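Tyrocidine synthase 2 (Brevibacillus parabrevis, PDB 6TA8) belongs to the peptide synthetase class of multidomain enzymes, and its modelled part is a condensation-family domain made of two alpha/beta lobes. Local coordinates at residues A[74-79]-A[158-163]; A[84-89]-A[143-148]; A[202-207]-A[321-326]; A[290-295]-A[449-454]; A[418-423]-A[441-446]. All blocks are in the same frame, centred on the assembly; numbering follows the deposited sequence.

Contact 1: residues A[74-79]-A[158-163]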
# COMPACT_ATOMS: atom_id res chain seq x y z
N GLN A 74 -10.72 19.62 15.64
CA GLN A 74 -11.26 18.83 16.74
C GLN A 74 -11.37 17.36 16.38
O GLN A 74 -11.21 16.49 17.24
CB GLN A 74 -12.63 19.38 17.15
CG GLN A 74 -13.11 18.91 18.52
CD GLN A 74 -14.41 19.55 18.94
OE1 GLN A 74 -15.21 19.97 18.10
NE2 GLN A 74 -14.64 19.63 20.24
N ALA A 75 -11.64 17.05 15.11
CA ALA A 75 -11.70 15.66 14.68
C ALA A 75 -10.32 15.02 14.69
O ALA A 75 -10.14 13.91 15.20
CB ALA A 75 -12.33 15.57 13.29
N PHE A 76 -9.32 15.72 14.13
CA PHE A 76 -7.98 15.16 14.06
C PHE A 76 -7.31 15.13 15.43
O PHE A 76 -6.48 14.25 15.69
CB PHE A 76 -7.13 15.94 13.06
CG PHE A 76 -7.31 15.49 11.64
CD1 PHE A 76 -6.62 14.39 11.15
CD2 PHE A 76 -8.18 16.16 10.79
CE1 PHE A 76 -6.79 13.98 9.84
CE2 PHE A 76 -8.35 15.75 9.49
CZ PHE A 76 -7.65 14.66 9.01
N GLN A 77 -7.64 16.07 16.31
CA GLN A 77 -7.13 16.01 17.68
C GLN A 77 -7.58 14.73 18.38
O GLN A 77 -6.85 14.20 19.22
CB GLN A 77 -7.59 17.24 18.48
CG GLN A 77 -6.80 18.50 18.19
CD GLN A 77 -5.45 18.52 18.88
OE1 GLN A 77 -5.30 17.98 19.97
NE2 GLN A 77 -4.47 19.15 18.24
N GLN A 78 -8.76 14.23 18.04
CA GLN A 78 -9.24 12.98 18.62
C GLN A 78 -8.72 11.77 17.85
O GLN A 78 -8.48 10.72 18.46
CB GLN A 78 -10.77 12.96 18.64
CG GLN A 78 -11.38 11.76 19.35
CD GLN A 78 -11.11 11.76 20.84
OE1 GLN A 78 -10.87 12.80 21.44
NE2 GLN A 78 -11.15 10.58 21.44
N ILE A 79 -8.54 11.89 16.54
CA ILE A 79 -8.04 10.78 15.74
C ILE A 79 -6.62 10.42 16.15
O ILE A 79 -6.30 9.25 16.41
CB ILE A 79 -8.13 11.11 14.24
CG1 ILE A 79 -9.58 11.07 13.77
CG2 ILE A 79 -7.27 10.15 13.43
CD1 ILE A 79 -9.75 11.45 12.31
N LEU A 158 -9.69 19.23 1.24
CA LEU A 158 -8.97 18.84 2.45
C LEU A 158 -7.92 17.80 2.08
O LEU A 158 -8.27 16.68 1.67
CB LEU A 158 -9.93 18.31 3.51
CG LEU A 158 -9.31 18.08 4.90
CD1 LEU A 158 -8.88 19.40 5.51
CD2 LEU A 158 -10.29 17.35 5.81
N LEU A 159 -6.65 18.15 2.24
CA LEU A 159 -5.54 17.25 1.98
C LEU A 159 -5.06 16.65 3.29
O LEU A 159 -4.87 17.37 4.28
CB LEU A 159 -4.40 17.99 1.28
CG LEU A 159 -3.08 17.22 1.10
CD1 LEU A 159 -3.27 16.02 0.19
CD2 LEU A 159 -2.00 18.14 0.57
N VAL A 160 -4.85 15.33 3.30
CA VAL A 160 -4.39 14.61 4.47
C VAL A 160 -3.20 13.76 4.03
O VAL A 160 -3.38 12.71 3.41
CB VAL A 160 -5.48 13.74 5.10
CG1 VAL A 160 -4.94 12.99 6.31
CG2 VAL A 160 -6.69 14.58 5.48
N ALA A 161 -1.99 14.21 4.34
CA ALA A 161 -0.76 13.52 3.97
C ALA A 161 -0.10 12.95 5.21
O ALA A 161 0.12 13.67 6.19
CB ALA A 161 0.20 14.47 3.24
N ILE A 162 0.20 11.66 5.18
CA ILE A 162 0.82 10.95 6.30
C ILE A 162 1.99 10.14 5.77
O ILE A 162 1.89 9.49 4.73
CB ILE A 162 -0.19 10.03 7.02
CG1 ILE A 162 -1.47 10.80 7.37
CG2 ILE A 162 0.43 9.44 8.28
CD1 ILE A 162 -2.52 9.95 8.03
N HIS A 163 3.10 10.17 6.50
CA HIS A 163 4.26 9.37 6.14
C HIS A 163 3.90 7.89 6.12
O HIS A 163 3.17 7.40 6.99
CB HIS A 163 5.41 9.63 7.11
CG HIS A 163 6.76 9.23 6.58
ND1 HIS A 163 7.25 7.95 6.68
CD2 HIS A 163 7.71 9.95 5.94
CE1 HIS A 163 8.45 7.90 6.13
NE2 HIS A 163 8.75 9.10 5.68

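Contact 2: residues A[84-89]-A[143-148]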
# COMPACT_ATOMS: atom_id res chain seq x y z
N ASP A 84 -2.76 5.56 18.28
CA ASP A 84 -1.48 5.96 18.86
C ASP A 84 -0.32 5.90 17.87
O ASP A 84 0.68 6.59 18.07
CB ASP A 84 -1.16 5.09 20.07
CG ASP A 84 -2.22 5.18 21.15
OD1 ASP A 84 -2.19 6.15 21.94
OD2 ASP A 84 -3.10 4.29 21.21
N ALA A 85 -0.44 5.09 16.81
CA ALA A 85 0.66 4.97 15.85
C ALA A 85 0.92 6.28 15.10
O ALA A 85 2.03 6.47 14.60
CB ALA A 85 0.37 3.85 14.85
N LEU A 86 -0.07 7.16 15.01
CA LEU A 86 0.11 8.43 14.31
C LEU A 86 0.94 9.43 15.11
O LEU A 86 1.27 10.50 14.57
CB LEU A 86 -1.26 9.04 13.98
CG LEU A 86 -2.16 8.20 13.07
CD1 LEU A 86 -3.50 8.88 12.84
CD2 LEU A 86 -1.47 7.90 11.74
N ARG A 87 1.28 9.13 16.36
CA ARG A 87 2.14 9.98 17.18
C ARG A 87 3.58 9.49 17.19
O ARG A 87 4.32 9.75 18.14
CB ARG A 87 1.60 10.06 18.60
CG ARG A 87 0.17 10.55 18.71
CD ARG A 87 -0.20 10.85 20.15
NE ARG A 87 0.13 9.73 21.03
CZ ARG A 87 -0.70 8.74 21.32
NH1 ARG A 87 -1.92 8.72 20.81
NH2 ARG A 87 -0.32 7.76 22.13
N MET A 88 4.00 8.79 16.14
CA MET A 88 5.31 8.15 16.11
C MET A 88 6.38 9.12 15.61
O MET A 88 6.13 9.98 14.77
CB MET A 88 5.29 6.91 15.22
CG MET A 88 6.38 5.90 15.52
SD MET A 88 5.91 4.73 16.81
CE MET A 88 4.32 4.20 16.21
N VAL A 89 7.59 8.96 16.15
CA VAL A 89 8.78 9.67 15.68
C VAL A 89 9.92 8.67 15.58
O VAL A 89 9.92 7.62 16.24
CB VAL A 89 9.17 10.85 16.60
CG1 VAL A 89 8.15 11.97 16.48
CG2 VAL A 89 9.30 10.38 18.04
N PRO A 143 5.20 16.33 13.67
CA PRO A 143 4.30 15.18 13.55
C PRO A 143 4.28 14.59 12.14
O PRO A 143 4.64 15.28 11.18
CB PRO A 143 2.94 15.77 13.92
CG PRO A 143 3.03 17.19 13.45
CD PRO A 143 4.47 17.61 13.64
N LEU A 144 3.86 13.34 12.02
CA LEU A 144 3.81 12.66 10.73
C LEU A 144 2.52 12.90 9.97
O LEU A 144 2.38 12.42 8.84
CB LEU A 144 4.02 11.15 10.93
CG LEU A 144 5.35 10.73 11.57
CD1 LEU A 144 5.47 9.22 11.59
CD2 LEU A 144 6.52 11.36 10.83
N VAL A 145 1.57 13.62 10.56
CA VAL A 145 0.27 13.88 9.93
C VAL A 145 0.20 15.36 9.56
O VAL A 145 0.35 16.23 10.43
CB VAL A 145 -0.89 13.50 10.86
CG1 VAL A 145 -2.22 13.72 10.17
CG2 VAL A 145 -0.75 12.05 11.32
N HIS A 146 -0.03 15.64 8.28
CA HIS A 146 -0.19 16.99 7.77
C HIS A 146 -1.59 17.13 7.19
O HIS A 146 -1.97 16.36 6.30
CB HIS A 146 0.86 17.32 6.71
CG HIS A 146 2.20 17.66 7.27
ND1 HIS A 146 2.71 17.06 8.41
CD2 HIS A 146 3.15 18.54 6.86
CE1 HIS A 146 3.91 17.56 8.67
NE2 HIS A 146 4.20 18.45 7.74
N VAL A 147 -2.35 18.10 7.69
CA VAL A 147 -3.71 18.36 7.23
C VAL A 147 -3.75 19.75 6.61
O VAL A 147 -3.32 20.72 7.24
CB VAL A 147 -4.74 18.24 8.37
CG1 VAL A 147 -6.15 18.34 7.83
CG2 VAL A 147 -4.55 16.92 9.12
N ALA A 148 -4.26 19.84 5.38
CA ALA A 148 -4.32 21.09 4.65
C ALA A 148 -5.73 21.32 4.14
O ALA A 148 -6.32 20.43 3.51
CB ALA A 148 -3.33 21.11 3.49

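Contact 3: residues A[202-207]-A[321-326]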
# COMPACT_ATOMS: atom_id res chain seq x y z
N LYS A 202 2.24 -1.12 19.09
CA LYS A 202 3.32 -1.56 19.97
C LYS A 202 3.13 -3.01 20.38
O LYS A 202 4.11 -3.77 20.47
CB LYS A 202 3.40 -0.66 21.20
CG LYS A 202 4.48 -1.04 22.20
CD LYS A 202 4.34 -0.25 23.49
CE LYS A 202 5.39 -0.68 24.51
NZ LYS A 202 5.18 -0.02 25.83
N ASP A 203 1.89 -3.43 20.64
CA ASP A 203 1.62 -4.82 20.99
C ASP A 203 1.81 -5.75 19.80
O ASP A 203 2.25 -6.89 19.97
CB ASP A 203 0.21 -4.96 21.55
CG ASP A 203 0.05 -4.30 22.91
OD1 ASP A 203 1.05 -4.20 23.65
OD2 ASP A 203 -1.08 -3.88 23.23
N TRP A 204 1.47 -5.28 18.59
CA TRP A 204 1.64 -6.11 17.40
C TRP A 204 3.12 -6.38 17.14
O TRP A 204 3.51 -7.53 16.89
CB TRP A 204 0.99 -5.44 16.20
CG TRP A 204 1.31 -6.09 14.89
CD1 TRP A 204 2.35 -5.78 14.05
CD2 TRP A 204 0.59 -7.15 14.26
NE1 TRP A 204 2.32 -6.59 12.95
CE2 TRP A 204 1.24 -7.44 13.04
CE3 TRP A 204 -0.55 -7.89 14.60
CZ2 TRP A 204 0.80 -8.44 12.18
CZ3 TRP A 204 -0.99 -8.87 13.74
CH2 TRP A 204 -0.31 -9.14 12.54
N ALA A 205 3.95 -5.34 17.18
CA ALA A 205 5.38 -5.53 16.94
C ALA A 205 6.03 -6.34 18.05
O ALA A 205 7.00 -7.07 17.79
CB ALA A 205 6.07 -4.17 16.80
N ALA A 206 5.53 -6.23 19.28
CA ALA A 206 6.04 -7.06 20.36
C ALA A 206 5.67 -8.52 20.16
O ALA A 206 6.49 -9.41 20.38
CB ALA A 206 5.52 -6.55 21.71
N GLN A 207 4.43 -8.78 19.74
CA GLN A 207 4.02 -10.15 19.46
C GLN A 207 4.66 -10.66 18.17
O GLN A 207 4.84 -11.87 18.00
CB GLN A 207 2.50 -10.24 19.38
CG GLN A 207 1.94 -11.61 19.02
CD GLN A 207 2.51 -12.72 19.89
OE1 GLN A 207 2.63 -12.58 21.10
NE2 GLN A 207 2.86 -13.83 19.26
N GLY A 321 -1.54 1.41 11.03
CA GLY A 321 -0.11 1.17 10.99
C GLY A 321 0.29 0.71 9.61
O GLY A 321 -0.54 0.59 8.70
N TRP A 322 1.59 0.45 9.46
CA TRP A 322 2.15 -0.08 8.22
C TRP A 322 2.33 -1.58 8.39
O TRP A 322 3.36 -2.06 8.86
CB TRP A 322 3.46 0.62 7.86
CG TRP A 322 3.86 0.43 6.43
CD1 TRP A 322 3.11 -0.11 5.43
CD2 TRP A 322 5.12 0.78 5.83
NE1 TRP A 322 3.81 -0.12 4.25
CE2 TRP A 322 5.05 0.42 4.47
CE3 TRP A 322 6.29 1.36 6.32
CZ2 TRP A 322 6.11 0.63 3.59
CZ3 TRP A 322 7.34 1.57 5.44
CH2 TRP A 322 7.24 1.20 4.09
N PHE A 323 1.30 -2.34 8.01
CA PHE A 323 1.27 -3.78 8.16
C PHE A 323 1.64 -4.52 6.88
O PHE A 323 1.50 -5.75 6.83
CB PHE A 323 -0.11 -4.24 8.64
CG PHE A 323 -0.41 -3.89 10.07
CD1 PHE A 323 -0.67 -2.58 10.44
CD2 PHE A 323 -0.44 -4.88 11.04
CE1 PHE A 323 -0.95 -2.26 11.76
CE2 PHE A 323 -0.72 -4.56 12.36
CZ PHE A 323 -0.97 -3.25 12.72
N THR A 324 2.10 -3.80 5.86
CA THR A 324 2.32 -4.40 4.54
C THR A 324 3.31 -5.56 4.62
O THR A 324 4.39 -5.43 5.21
CB THR A 324 2.83 -3.34 3.56
OG1 THR A 324 1.76 -2.43 3.26
CG2 THR A 324 3.32 -3.98 2.28
N SER A 325 2.93 -6.69 4.04
CA SER A 325 3.78 -7.87 3.95
C SER A 325 4.13 -8.12 2.50
O SER A 325 3.24 -8.19 1.64
CB SER A 325 3.08 -9.09 4.55
OG SER A 325 2.10 -9.60 3.67
N GLN A 326 5.42 -8.26 2.22
CA GLN A 326 5.92 -8.51 0.87
C GLN A 326 6.48 -9.92 0.79
O GLN A 326 7.16 -10.39 1.71
CB GLN A 326 6.99 -7.49 0.48
CG GLN A 326 6.47 -6.08 0.28
CD GLN A 326 7.57 -5.07 0.03
OE1 GLN A 326 8.70 -5.25 0.49
NE2 GLN A 326 7.25 -4.01 -0.70

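Contact 4: residues A[290-295]-A[449-454]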
# COMPACT_ATOMS: atom_id res chain seq x y z
N LYS A 290 4.11 -12.72 -20.68
CA LYS A 290 4.50 -13.70 -21.68
C LYS A 290 4.36 -13.14 -23.09
O LYS A 290 5.27 -13.28 -23.92
CB LYS A 290 3.66 -14.97 -21.52
CG LYS A 290 3.94 -16.03 -22.57
CD LYS A 290 3.09 -17.27 -22.35
CE LYS A 290 3.32 -18.30 -23.44
NZ LYS A 290 4.74 -18.74 -23.49
N ASP A 291 3.23 -12.49 -23.38
CA ASP A 291 3.04 -11.89 -24.69
C ASP A 291 3.87 -10.63 -24.89
O ASP A 291 3.98 -10.15 -26.02
CB ASP A 291 1.56 -11.56 -24.91
CG ASP A 291 0.77 -12.75 -25.41
OD1 ASP A 291 1.16 -13.33 -26.45
OD2 ASP A 291 -0.23 -13.12 -24.77
N TRP A 292 4.44 -10.08 -23.82
CA TRP A 292 5.17 -8.82 -23.87
C TRP A 292 6.68 -9.01 -23.81
O TRP A 292 7.41 -8.46 -24.64
CB TRP A 292 4.70 -7.91 -22.73
CG TRP A 292 5.43 -6.60 -22.64
CD1 TRP A 292 5.32 -5.54 -23.48
CD2 TRP A 292 6.37 -6.23 -21.63
NE1 TRP A 292 6.14 -4.52 -23.07
CE2 TRP A 292 6.80 -4.92 -21.93
CE3 TRP A 292 6.90 -6.86 -20.51
CZ2 TRP A 292 7.73 -4.24 -21.16
CZ3 TRP A 292 7.81 -6.19 -19.75
CH2 TRP A 292 8.22 -4.89 -20.07
N ALA A 293 7.17 -9.78 -22.84
CA ALA A 293 8.59 -10.03 -22.69
C ALA A 293 9.02 -11.37 -23.25
O ALA A 293 10.22 -11.67 -23.25
CB ALA A 293 8.99 -9.93 -21.21
N HIS A 294 8.08 -12.19 -23.73
CA HIS A 294 8.37 -13.50 -24.31
C HIS A 294 9.11 -14.39 -23.32
O HIS A 294 10.18 -14.94 -23.61
CB HIS A 294 9.15 -13.36 -25.63
CG HIS A 294 8.41 -12.60 -26.68
ND1 HIS A 294 8.75 -11.32 -27.07
CD2 HIS A 294 7.33 -12.94 -27.44
CE1 HIS A 294 7.93 -10.91 -28.01
NE2 HIS A 294 7.06 -11.87 -28.25
N THR A 295 8.53 -14.54 -22.14
CA THR A 295 9.05 -15.39 -21.08
C THR A 295 8.04 -16.50 -20.78
O THR A 295 6.96 -16.57 -21.37
CB THR A 295 9.35 -14.58 -19.82
OG1 THR A 295 8.13 -14.29 -19.14
CG2 THR A 295 10.06 -13.29 -20.16
N ALA A 449 2.76 0.66 -22.95
CA ALA A 449 1.39 0.55 -23.44
C ALA A 449 1.11 -0.82 -24.05
O ALA A 449 -0.03 -1.28 -24.02
CB ALA A 449 1.11 1.65 -24.46
N SER A 450 2.14 -1.47 -24.59
CA SER A 450 1.96 -2.81 -25.13
C SER A 450 1.67 -3.81 -24.02
O SER A 450 0.81 -4.68 -24.17
CB SER A 450 3.20 -3.22 -25.93
OG SER A 450 3.08 -4.56 -26.39
N LEU A 451 2.40 -3.71 -22.90
CA LEU A 451 2.15 -4.60 -21.78
C LEU A 451 0.79 -4.35 -21.14
O LEU A 451 0.14 -5.29 -20.68
CB LEU A 451 3.26 -4.45 -20.74
CG LEU A 451 3.11 -5.21 -19.42
CD1 LEU A 451 3.04 -6.71 -19.66
CD2 LEU A 451 4.26 -4.87 -18.47
N ALA A 452 0.34 -3.09 -21.12
CA ALA A 452 -0.96 -2.78 -20.54
C ALA A 452 -2.09 -3.24 -21.45
O ALA A 452 -3.12 -3.73 -20.97
CB ALA A 452 -1.07 -1.29 -20.25
N ASP A 453 -1.92 -3.08 -22.77
CA ASP A 453 -2.94 -3.57 -23.70
C ASP A 453 -2.97 -5.09 -23.73
O ASP A 453 -4.03 -5.68 -23.97
CB ASP A 453 -2.69 -3.00 -25.09
CG ASP A 453 -2.84 -1.49 -25.14
OD1 ASP A 453 -3.22 -0.89 -24.12
OD2 ASP A 453 -2.57 -0.90 -26.21
N SER A 454 -1.82 -5.74 -23.51
CA SER A 454 -1.81 -7.19 -23.40
C SER A 454 -2.41 -7.66 -22.08
O SER A 454 -2.95 -8.76 -22.00
CB SER A 454 -0.38 -7.72 -23.55
OG SER A 454 0.15 -7.38 -24.82

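Contact 5: residues A[418-423]-A[441-446]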
# COMPACT_ATOMS: atom_id res chain seq x y z
N VAL A 418 12.76 1.28 -6.38
CA VAL A 418 13.12 -0.05 -5.89
C VAL A 418 12.74 -1.13 -6.89
O VAL A 418 13.51 -2.07 -7.12
CB VAL A 418 12.46 -0.30 -4.52
CG1 VAL A 418 12.74 -1.72 -4.05
CG2 VAL A 418 12.94 0.72 -3.50
N PHE A 419 11.57 -1.02 -7.51
CA PHE A 419 11.07 -2.02 -8.44
C PHE A 419 11.09 -1.48 -9.87
O PHE A 419 10.85 -0.29 -10.09
CB PHE A 419 9.66 -2.46 -8.07
CG PHE A 419 9.58 -3.18 -6.75
CD1 PHE A 419 10.00 -4.50 -6.65
CD2 PHE A 419 9.11 -2.54 -5.62
CE1 PHE A 419 9.94 -5.16 -5.44
CE2 PHE A 419 9.05 -3.20 -4.41
CZ PHE A 419 9.46 -4.52 -4.32
N LEU A 420 11.38 -2.37 -10.82
CA LEU A 420 11.40 -1.97 -12.22
C LEU A 420 10.01 -1.60 -12.72
O LEU A 420 9.88 -0.73 -13.59
CB LEU A 420 11.99 -3.10 -13.07
CG LEU A 420 12.31 -2.80 -14.53
CD1 LEU A 420 13.75 -3.15 -14.83
CD2 LEU A 420 11.37 -3.59 -15.43
N LEU A 421 8.97 -2.24 -12.19
CA LEU A 421 7.59 -1.95 -12.56
C LEU A 421 6.71 -2.08 -11.33
O LEU A 421 6.74 -3.11 -10.65
CB LEU A 421 7.10 -2.90 -13.66
CG LEU A 421 7.73 -2.80 -15.05
CD1 LEU A 421 7.22 -3.91 -15.95
CD2 LEU A 421 7.46 -1.43 -15.67
N ASP A 422 5.93 -1.04 -11.05
CA ASP A 422 4.95 -1.06 -9.98
C ASP A 422 3.56 -1.12 -10.59
O ASP A 422 3.14 -0.18 -11.28
CB ASP A 422 5.08 0.17 -9.08
CG ASP A 422 3.97 0.27 -8.05
OD1 ASP A 422 3.76 1.36 -7.50
OD2 ASP A 422 3.31 -0.76 -7.79
N ILE A 423 2.85 -2.22 -10.34
CA ILE A 423 1.53 -2.45 -10.90
C ILE A 423 0.53 -2.44 -9.75
O ILE A 423 0.56 -3.32 -8.88
CB ILE A 423 1.46 -3.77 -11.68
CG1 ILE A 423 2.49 -3.75 -12.82
CG2 ILE A 423 0.06 -4.00 -12.22
CD1 ILE A 423 2.52 -5.02 -13.63
N LEU A 441 13.53 6.62 -18.26
CA LEU A 441 14.89 6.34 -18.69
C LEU A 441 15.13 4.87 -18.97
O LEU A 441 16.23 4.51 -19.42
CB LEU A 441 15.89 6.84 -17.65
CG LEU A 441 15.60 8.18 -16.96
CD1 LEU A 441 16.77 8.56 -16.06
CD2 LEU A 441 15.33 9.28 -17.97
N GLN A 442 14.15 4.01 -18.72
CA GLN A 442 14.24 2.59 -19.01
C GLN A 442 13.23 2.11 -20.04
O GLN A 442 13.52 1.15 -20.76
CB GLN A 442 14.07 1.77 -17.73
CG GLN A 442 15.27 1.80 -16.80
CD GLN A 442 14.98 1.16 -15.46
OE1 GLN A 442 13.89 1.31 -14.91
NE2 GLN A 442 15.97 0.46 -14.92
N TYR A 443 12.07 2.74 -20.13
CA TYR A 443 11.02 2.33 -21.06
C TYR A 443 10.44 3.55 -21.75
O TYR A 443 10.28 4.61 -21.14
CB TYR A 443 9.89 1.60 -20.35
CG TYR A 443 10.27 0.23 -19.90
CD1 TYR A 443 10.36 -0.82 -20.80
CD2 TYR A 443 10.55 -0.03 -18.56
CE1 TYR A 443 10.71 -2.08 -20.39
CE2 TYR A 443 10.90 -1.28 -18.14
CZ TYR A 443 10.98 -2.30 -19.06
OH TYR A 443 11.34 -3.54 -18.62
N GLU A 444 10.10 3.38 -23.02
CA GLU A 444 9.27 4.33 -23.72
C GLU A 444 7.81 3.98 -23.48
O GLU A 444 7.46 2.81 -23.31
CB GLU A 444 9.59 4.34 -25.22
CG GLU A 444 10.99 4.85 -25.54
CD GLU A 444 11.35 4.71 -27.00
OE1 GLU A 444 11.01 3.67 -27.60
OE2 GLU A 444 11.97 5.64 -27.55
N GLU A 445 6.96 5.01 -23.46
CA GLU A 445 5.54 4.81 -23.15
C GLU A 445 4.88 3.81 -24.09
O GLU A 445 3.84 3.23 -23.74
CB GLU A 445 4.80 6.14 -23.20
CG GLU A 445 3.51 6.15 -22.39
CD GLU A 445 2.59 7.29 -22.76
OE1 GLU A 445 1.96 7.22 -23.84
OE2 GLU A 445 2.50 8.27 -21.98
N LYS A 446 5.44 3.60 -25.28
CA LYS A 446 4.88 2.64 -26.23
C LYS A 446 5.15 1.20 -25.79
O LYS A 446 4.30 0.33 -25.98
CB LYS A 446 5.44 2.90 -27.63
CG LYS A 446 4.74 4.01 -28.41
CD LYS A 446 4.90 5.38 -27.76
CE LYS A 446 6.37 5.74 -27.56
NZ LYS A 446 6.55 6.72 -26.45
O HOH W 1 11.26 1.74 -14.96

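Contact 1: residues A[74-79]-A[158-163]
Phe76 drives the far end of its ring against the two methyls of Val160, with CZ lying 3.7 Å from Val160 CG2 and CE1 standing 4.1 Å from Val160 CG1. The two side chains come from opposite directions, one from helix 69-82 and the other from strand 155-163, and meet between backbones whose CA atoms, Phe76 to Val160, are 10.3 Å apart, the longer phenylalanine covering most of the gap. The valine presents its whole fork: CG1 is anti to the backbone N (chi1 180°), and CG2 stands beside that nitrogen, placing both branches within range of the ring end. Leu158, one step along the same face of the strand, adds a looser touch. Its CD2 lies at the ring edge, near the ring plane, 4.5 Å from Phe76 CE2.

The contact is purely apolar and fully buried. Val147 on the neighbouring strand 145-152 and Phe179 of helix 169-187, whose ring plane is turned about 40° from that of Phe76, also pack on Phe76. Leu158, Val160 and Ile162 thus carry a layer of helices on one side of the sheet. The strand ends at His163, whose ring nitrogens are held by Arg52 O and Leu165 N. This residue opens the sequence HHxxxDG, the signature of the condensation-domain family, so the packing is that of the helix-covered sheet from which the signature loop emerges.

Contact 2: residues A[84-89]-A[143-148]
Leu144 and Val145 rest on Met88 and Leu86 just where the chain enters strand 145-152, the second strand of a beta-alpha-beta unit that begins with the parallel strand 110-115 and crosses over through helix 122-134. The approach to this strand starts at Pro143, which follows a cis peptide bond. Next comes Leu144, whose contact is with backbone as much as side chain: CD1 lies 3.3 Å from Met88 O, while the aliphatic approach, Leu144 CD1 to Met88 CB, is a looser 4.3 Å. Val145 turns its CG2 to Leu86 CB at 4.0 Å; this methyl stands beside the backbone N because CG1 takes the anti place (chi1 -177°). Leu86 in turn packs on Ile79 and Val80 of helix 69-82. His146 is turned from this interface; Pro143 O lies at the edge of its ring, in the ring plane, and its NE2 is bonded to Ser136 O. Val147 goes on to meet Val72.

Across the interface, the 3-10 segment 84-86 and Arg87 after it are braced by a salt bridge between Arg87 and Asp84, with Lys197 as a second cation on Asp84 OD2. Arg87 NH1 donates to Asp84 OD1 over 2.8 Å, and this oxygen lies in the guanidinium plane but is met from above the carboxylate, 43° out of its plane.

Contact 3: residues A[202-207]-A[321-326]
Trp204 offers the face of its indole to the edge of Phe323, and one atom, Phe323 CE2, does most of the touching. CE2 hovers over the centre of the indole, 3.5 Å from Trp204 CD2, and the adjoining Phe323 CD2 lies nearest Trp204 CE2, at 3.7 Å, toward the NE1 side of the indole. The five-membered ring of Trp204 and the phenyl ring of Phe323 have centroids 4.5 Å apart and planes at 57°, which makes a tilted edge-to-face pair.

The torsions account for this meeting. In Trp204, CG lies opposite the backbone N (chi1 170°), which carries the indole out from helix 201-212. In Phe323, with chi1 -72°, CG stands beside the backbone N and the ring extends to the helix.

Phe323 belongs to the loop leading into strand 325-332, at the outer edge of the six-stranded sheet of the second lobe, and this loop reaches the family's HHxxxDG sequence: Phe323 N bonds to Asp168 OD2, and the neighbouring Trp322 stacks its ring on His164. Phe323 is held by further groups, with Arg307 in a cation-pi contact and Phe201 in a second edge-to-face pair. Within the loop, Gly321 N lies in the plane of the phenyl ring, at its edge. Helix 201-212 meets the second lobe again through Gln207 NE2, bonded to Ile310 O, and Ile310 also touches Trp204.

Contact 4: residues A[290-295]-A[449-454]
Trp292 and Leu451 make the main apolar interaction, a CH-pi contact in which Leu451 CB sits almost exactly above the five-membered ring of the indole, 3.5 Å from its centroid and only 5° off the normal. The rest of the leucine spreads across the same rings. CD1 turns back to Trp292 CB at 3.7 Å, whereas CD2 goes out over the six-membered ring, 3.9 Å from Trp292 CE3. Both residues place CG anti to the backbone N, the indole at chi1 177° and the leucine at 174°, which lets each reach away from its own helix and the two cross over one another.

Here the C-terminal end of helix 277-293 lies beside the early turns of helix 445-466, both in the second lobe. Leu451 also touches Ala288, while Ala449 and Ala452 face away from Trp292 and meet Leu253 of strand 250-256.

The polar groups lie apart from the stacked faces. Ser450 OG lies in the indole plane at its edge, 3.8 Å from Trp292 CD1, a van der Waals approach; the indole NE1 spends its proton on Thr447 O, in the first turn of helix 445-466. Ser450 O takes two donors on opposite faces of its plane, Ser454 N and Ser454 OG, each at 2.9 Å. The Ser454 hydroxyl is thereby folded back on its own helix, and Asp291 CB comes only within 4.4 Å of Ser454 OG.

Contact 5: residues A[418-423]-A[441-446]
Leu420 pushes its CD2 methyl against the outer edge of the Tyr443 ring, and here the contact is tight. The methyl lies in the ring plane, 3.2 Å from Tyr443 OH and 3.6 Å from Tyr443 CE2, the two side chains crossing at about a right angle. Leu421 adds a slacker approach, its CD2 coming obliquely to within 4.2 Å of Tyr443 CE2. The phenol is fixed at its far end by a hydrogen bond from OH to Pro237 O. A first torsion of -72°, with CG beside the backbone N, turns the ring to the leucines.

The other flank is looser and bridged by a water. The Gln442 amide passes Leu420 at a distance, NE2 standing 4.2 Å from Leu420 CD1, and the water sits between the polar groups. It donates to Gln442 OE1 at 2.7 Å and to Leu420 O at 3.1 Å, linking the two segments where they do not bond directly.

Leu421 also packs on Ile448 and Leu451, beyond the N-cap residue Glu444. The arrangement is that of a beta-hairpin, strands 421-428 and 431-439, whose following helix 445-466 folds back over the sheet, with Tyr443 wedged in the connection.

The five contacts sample both lobes of the domain. Contacts 1 and 2 share a sheet in the first lobe, with centres about 8 Å apart, and are joined by the strand pairing of Ala161 O with His146 N. Contacts 4 and 5 share helix 445-466 in the second lobe, centres about 13 Å apart, where Trp292 CH2 meets Tyr443 OH at 3.7 Å. Contacts 1 and 4 have centres about 41 Å apart. Contact 3 sits nearer the first pair, about 17 Å from contact 2 and about 30 Å from contact 5 by centres, yet brushes contact 5 through Gln326 and Phe419. The HHxxxDG sequence relates both sides: His163 ends contact 1, while His164 and Asp168 engage contact 3.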